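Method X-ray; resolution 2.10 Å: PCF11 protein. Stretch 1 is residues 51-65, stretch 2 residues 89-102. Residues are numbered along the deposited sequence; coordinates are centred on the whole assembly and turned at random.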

# COMPACT_ATOMS: atom_id res chain seq x y z
N ARG A 51 -0.70 -0.94 -10.10
CA ARG A 51 -0.48 0.51 -10.20
C ARG A 51 0.87 0.91 -9.60
O ARG A 51 1.63 1.67 -10.20
CB ARG A 51 -1.62 1.32 -9.53
CG ARG A 51 -1.19 2.75 -9.18
CD ARG A 51 -2.14 3.89 -9.54
NE ARG A 51 -2.24 4.12 -10.97
CZ ARG A 51 -2.17 5.30 -11.58
NH1 ARG A 51 -1.99 6.44 -10.90
NH2 ARG A 51 -2.30 5.35 -12.90
N ILE A 52 1.18 0.41 -8.40
CA ILE A 52 2.46 0.74 -7.77
C ILE A 52 3.64 0.36 -8.67
O ILE A 52 4.63 1.09 -8.79
CB ILE A 52 2.59 0.02 -6.42
CG1 ILE A 52 1.60 0.63 -5.42
CG2 ILE A 52 4.03 0.12 -5.90
CD1 ILE A 52 1.44 -0.17 -4.13
N GLU A 53 3.52 -0.79 -9.31
CA GLU A 53 4.57 -1.28 -10.18
C GLU A 53 4.67 -0.52 -11.50
O GLU A 53 5.76 -0.25 -12.00
CB GLU A 53 4.34 -2.76 -10.45
CG GLU A 53 5.41 -3.43 -11.28
CD GLU A 53 5.27 -4.94 -11.23
OE1 GLU A 53 4.26 -5.46 -11.75
OE2 GLU A 53 6.17 -5.60 -10.66
N LYS A 54 3.52 -0.17 -12.07
CA LYS A 54 3.46 0.53 -13.36
C LYS A 54 3.61 2.04 -13.37
O LYS A 54 4.43 2.57 -14.13
CB LYS A 54 2.14 0.19 -14.07
CG LYS A 54 2.12 -1.13 -14.83
CD LYS A 54 2.41 -2.33 -13.96
CE LYS A 54 2.19 -3.61 -14.76
NZ LYS A 54 2.45 -4.85 -13.98
N CYS A 55 2.82 2.74 -12.57
CA CYS A 55 2.85 4.20 -12.56
C CYS A 55 4.24 4.78 -12.29
O CYS A 55 5.16 4.05 -11.95
CB CYS A 55 1.83 4.75 -11.56
SG CYS A 55 2.36 4.67 -9.85
N MET A 56 4.39 6.08 -12.44
CA MET A 56 5.70 6.66 -12.19
C MET A 56 5.94 7.15 -10.77
O MET A 56 4.99 7.31 -10.00
CB MET A 56 5.99 7.76 -13.20
CG MET A 56 4.97 8.83 -13.33
SD MET A 56 5.37 9.60 -14.90
CE MET A 56 7.01 10.29 -14.55
N PRO A 57 7.22 7.38 -10.40
CA PRO A 57 7.72 7.83 -9.11
C PRO A 57 6.77 8.45 -8.09
O PRO A 57 6.40 7.78 -7.14
CB PRO A 57 8.86 8.76 -9.51
CG PRO A 57 9.50 7.95 -10.58
CD PRO A 57 8.32 7.38 -11.38
N LYS A 58 6.38 9.71 -8.27
CA LYS A 58 5.48 10.33 -7.29
C LYS A 58 4.14 9.63 -7.14
O LYS A 58 3.59 9.54 -6.04
CB LYS A 58 5.21 11.80 -7.60
CG LYS A 58 6.19 12.77 -6.95
CD LYS A 58 5.65 14.19 -7.03
CE LYS A 58 6.53 15.17 -6.27
NZ LYS A 58 5.77 16.43 -5.98
N GLN A 59 3.62 9.13 -8.25
CA GLN A 59 2.33 8.47 -8.19
C GLN A 59 2.39 7.14 -7.47
O GLN A 59 1.38 6.69 -6.94
CB GLN A 59 1.76 8.32 -9.61
CG GLN A 59 1.29 9.66 -10.22
CD GLN A 59 0.85 9.52 -11.67
OE1 GLN A 59 0.21 8.53 -12.05
NE2 GLN A 59 1.17 10.52 -12.49
N LYS A 60 3.57 6.51 -7.41
CA LYS A 60 3.71 5.24 -6.73
C LYS A 60 3.42 5.41 -5.22
O LYS A 60 2.85 4.51 -4.58
CB LYS A 60 5.11 4.64 -6.90
CG LYS A 60 5.51 4.21 -8.33
CD LYS A 60 6.89 3.54 -8.30
CE LYS A 60 7.41 3.17 -9.71
NZ LYS A 60 6.45 2.35 -10.53
N LEU A 61 3.82 6.56 -4.67
CA LEU A 61 3.58 6.85 -3.26
C LEU A 61 2.09 6.90 -2.95
O LEU A 61 1.64 6.33 -1.98
CB LEU A 61 4.19 8.21 -2.86
CG LEU A 61 3.97 8.66 -1.40
CD1 LEU A 61 4.61 7.63 -0.44
CD2 LEU A 61 4.57 10.05 -1.15
N TYR A 62 1.33 7.59 -3.79
CA TYR A 62 -0.10 7.73 -3.54
C TYR A 62 -0.84 6.40 -3.63
O TYR A 62 -1.81 6.17 -2.91
CB TYR A 62 -0.67 8.79 -4.48
CG TYR A 62 0.19 10.04 -4.45
CD1 TYR A 62 0.51 10.67 -3.24
CD2 TYR A 62 0.72 10.57 -5.63
CE1 TYR A 62 1.35 11.80 -3.21
CE2 TYR A 62 1.55 11.69 -5.62
CZ TYR A 62 1.86 12.30 -4.41
OH TYR A 62 2.70 13.38 -4.40
N ALA A 63 -0.36 5.50 -4.49
CA ALA A 63 -0.96 4.17 -4.61
C ALA A 63 -0.64 3.41 -3.31
O ALA A 63 -1.47 2.64 -2.81
CB ALA A 63 -0.38 3.41 -5.84
N PHE A 64 0.57 3.60 -2.79
CA PHE A 64 0.92 2.97 -1.51
C PHE A 64 0.06 3.58 -0.38
O PHE A 64 -0.24 2.91 0.61
CB PHE A 64 2.41 3.17 -1.18
CG PHE A 64 3.21 1.88 -1.20
CD1 PHE A 64 2.95 0.87 -0.28
CD2 PHE A 64 4.24 1.71 -2.14
CE1 PHE A 64 3.70 -0.31 -0.28
CE2 PHE A 64 5.00 0.53 -2.15
CZ PHE A 64 4.73 -0.49 -1.22
N TYR A 65 -0.33 4.85 -0.51
CA TYR A 65 -1.19 5.44 0.53
C TYR A 65 -2.56 4.80 0.44
O TYR A 65 -3.24 4.63 1.45
CB TYR A 65 -1.31 6.96 0.39
CG TYR A 65 -0.09 7.75 0.84
CD1 TYR A 65 0.97 7.14 1.52
CD2 TYR A 65 -0.02 9.13 0.62
CE1 TYR A 65 2.10 7.91 1.96
CE2 TYR A 65 1.08 9.88 1.05
CZ TYR A 65 2.13 9.26 1.72
OH TYR A 65 3.18 10.03 2.19
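Stretch 2 89-102: LYKRTYLLVDNTTR

Stretch 2 packs as a helix, a short turn and a second helix against the two helical segments of stretch 1. Helix 89-95 continues from earlier in the chain and runs nearly antiparallel to helix 57-65. The angle between their directions is 151°, and the axes approach to 10.3 Å. Leu96 and Val97 then pass Pro57; the closest CA pair of the two stretches is Pro57 CA to Val97 CA, 4.9 Å. A second helix starts at Asn99, capped by Asp98.

Thr93 is the central bump. It points into a hollow lined by Ile52, Lys60 and Phe64. Thr93 OG1 lies 3.3 Å from Ile52 CG2 and 3.7 Å from Phe64 CE2, at the ring edge. Thr93 CG2 lies 3.8 Å from Lys60 CB. Thr93 OG1 donates a hydrogen bond to Leu89 O, 2.8 Å, within its own helix. One water donates to Thr93 OG1 and to Ile52 O, bridging the stretches; no direct hydrogen bond crosses between them.

Leu89 extends the apolar contact, Leu89 CD2 lying 4.0 Å from Ile52 CG2. The Phe64 ring reaches the backbone of the opposing helix, with Phe64 CZ 3.7 Å from Tyr90 CA. Val97 CG1 sits 3.5 Å from Pro57 O. Pro57 CG meets Leu96 O at 3.5 Å. Further along, Thr101 CG2 rests 3.9 Å from Leu61 CB.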

# COMPACT_ATOMS: atom_id res chain seq x y z
N LEU A 89 7.60 -5.15 -3.33
CA LEU A 89 6.97 -3.93 -3.83
C LEU A 89 7.57 -2.67 -3.20
O LEU A 89 7.84 -1.69 -3.88
CB LEU A 89 5.45 -3.95 -3.56
CG LEU A 89 4.58 -4.62 -4.63
CD1 LEU A 89 3.13 -4.67 -4.17
CD2 LEU A 89 4.71 -3.84 -5.94
N TYR A 90 7.74 -2.71 -1.89
CA TYR A 90 8.29 -1.59 -1.16
C TYR A 90 9.71 -1.27 -1.59
O TYR A 90 10.02 -0.12 -1.91
CB TYR A 90 8.23 -1.88 0.34
CG TYR A 90 8.70 -0.72 1.21
CD1 TYR A 90 10.05 -0.44 1.37
CD2 TYR A 90 7.78 0.11 1.84
CE1 TYR A 90 10.48 0.64 2.16
CE2 TYR A 90 8.19 1.18 2.62
CZ TYR A 90 9.54 1.44 2.77
OH TYR A 90 9.95 2.49 3.56
N LYS A 91 10.57 -2.28 -1.56
CA LYS A 91 11.96 -2.13 -1.95
C LYS A 91 12.11 -1.62 -3.39
O LYS A 91 12.89 -0.71 -3.65
CB LYS A 91 12.69 -3.48 -1.80
CG LYS A 91 14.10 -3.50 -2.38
CD LYS A 91 14.86 -4.77 -1.99
CE LYS A 91 16.29 -4.78 -2.59
NZ LYS A 91 17.09 -5.98 -2.17
N ARG A 92 11.37 -2.21 -4.32
CA ARG A 92 11.47 -1.79 -5.71
C ARG A 92 11.04 -0.34 -5.88
O ARG A 92 11.68 0.41 -6.60
CB ARG A 92 10.63 -2.70 -6.62
CG ARG A 92 11.30 -4.05 -6.88
CD ARG A 92 10.34 -5.10 -7.41
NE ARG A 92 10.94 -6.43 -7.34
CZ ARG A 92 10.27 -7.57 -7.51
NH1 ARG A 92 8.96 -7.56 -7.75
NH2 ARG A 92 10.91 -8.73 -7.40
N THR A 93 9.97 0.05 -5.19
CA THR A 93 9.49 1.42 -5.27
C THR A 93 10.52 2.38 -4.70
O THR A 93 10.84 3.39 -5.32
CB THR A 93 8.15 1.58 -4.49
OG1 THR A 93 7.18 0.74 -5.10
CG2 THR A 93 7.63 3.05 -4.53
N TYR A 94 11.03 2.05 -3.52
CA TYR A 94 12.02 2.87 -2.84
C TYR A 94 13.23 3.12 -3.75
O TYR A 94 13.76 4.23 -3.81
CB TYR A 94 12.48 2.15 -1.55
CG TYR A 94 13.34 3.01 -0.65
CD1 TYR A 94 14.68 3.23 -0.94
CD2 TYR A 94 12.80 3.62 0.49
CE1 TYR A 94 15.49 4.03 -0.12
CE2 TYR A 94 13.60 4.43 1.32
CZ TYR A 94 14.93 4.63 1.01
OH TYR A 94 15.73 5.41 1.80
N LEU A 95 13.66 2.08 -4.45
CA LEU A 95 14.81 2.19 -5.35
C LEU A 95 14.53 3.02 -6.60
O LEU A 95 15.47 3.44 -7.30
CB LEU A 95 15.28 0.78 -5.75
CG LEU A 95 15.83 -0.05 -4.58
CD1 LEU A 95 16.08 -1.47 -5.01
CD2 LEU A 95 17.12 0.61 -4.05
N LEU A 96 13.26 3.28 -6.86
CA LEU A 96 12.86 4.03 -8.05
C LEU A 96 12.26 5.41 -7.82
O LEU A 96 11.75 6.03 -8.75
CB LEU A 96 11.90 3.18 -8.90
CG LEU A 96 12.52 1.92 -9.56
CD1 LEU A 96 11.44 1.04 -10.19
CD2 LEU A 96 13.56 2.33 -10.61
N VAL A 97 12.31 5.90 -6.59
CA VAL A 97 11.76 7.23 -6.34
C VAL A 97 12.80 8.16 -5.74
O VAL A 97 13.85 7.72 -5.26
CB VAL A 97 10.52 7.18 -5.42
CG1 VAL A 97 9.42 6.33 -6.08
CG2 VAL A 97 10.91 6.64 -4.03
N ASP A 98 12.49 9.45 -5.77
CA ASP A 98 13.38 10.49 -5.23
C ASP A 98 13.52 10.38 -3.71
O ASP A 98 12.74 9.69 -3.05
CB ASP A 98 12.82 11.86 -5.59
CG ASP A 98 11.48 12.11 -4.93
OD1 ASP A 98 10.46 11.61 -5.46
OD2 ASP A 98 11.46 12.77 -3.88
N ASN A 99 14.46 11.12 -3.16
CA ASN A 99 14.71 11.05 -1.73
C ASN A 99 13.66 11.65 -0.83
O ASN A 99 13.55 11.27 0.32
CB ASN A 99 16.08 11.64 -1.42
CG ASN A 99 17.19 10.73 -1.88
OD1 ASN A 99 17.32 9.61 -1.40
ND2 ASN A 99 18.00 11.19 -2.84
N THR A 100 12.88 12.60 -1.33
CA THR A 100 11.83 13.18 -0.50
C THR A 100 10.75 12.10 -0.37
O THR A 100 10.25 11.86 0.71
CB THR A 100 11.27 14.44 -1.16
OG1 THR A 100 12.30 15.43 -1.21
CG2 THR A 100 10.07 14.99 -0.36
N THR A 101 10.42 11.46 -1.48
CA THR A 101 9.42 10.39 -1.47
C THR A 101 9.89 9.27 -0.55
O THR A 101 9.07 8.62 0.15
CB THR A 101 9.19 9.85 -2.89
OG1 THR A 101 8.81 10.93 -3.74
CG2 THR A 101 8.09 8.79 -2.90
N ARG A 102 11.21 9.02 -0.54
CA ARG A 102 11.77 8.01 0.35
C ARG A 102 11.47 8.32 1.84
O ARG A 102 11.13 7.42 2.60
CB ARG A 102 13.29 7.88 0.14
CG ARG A 102 13.65 7.05 -1.11
CD ARG A 102 15.14 7.10 -1.50
NE ARG A 102 15.35 6.31 -2.71
CZ ARG A 102 16.30 6.54 -3.62
NH1 ARG A 102 17.15 7.54 -3.45
NH2 ARG A 102 16.39 5.78 -4.70
O HOH W 1 7.52 -0.16 -7.89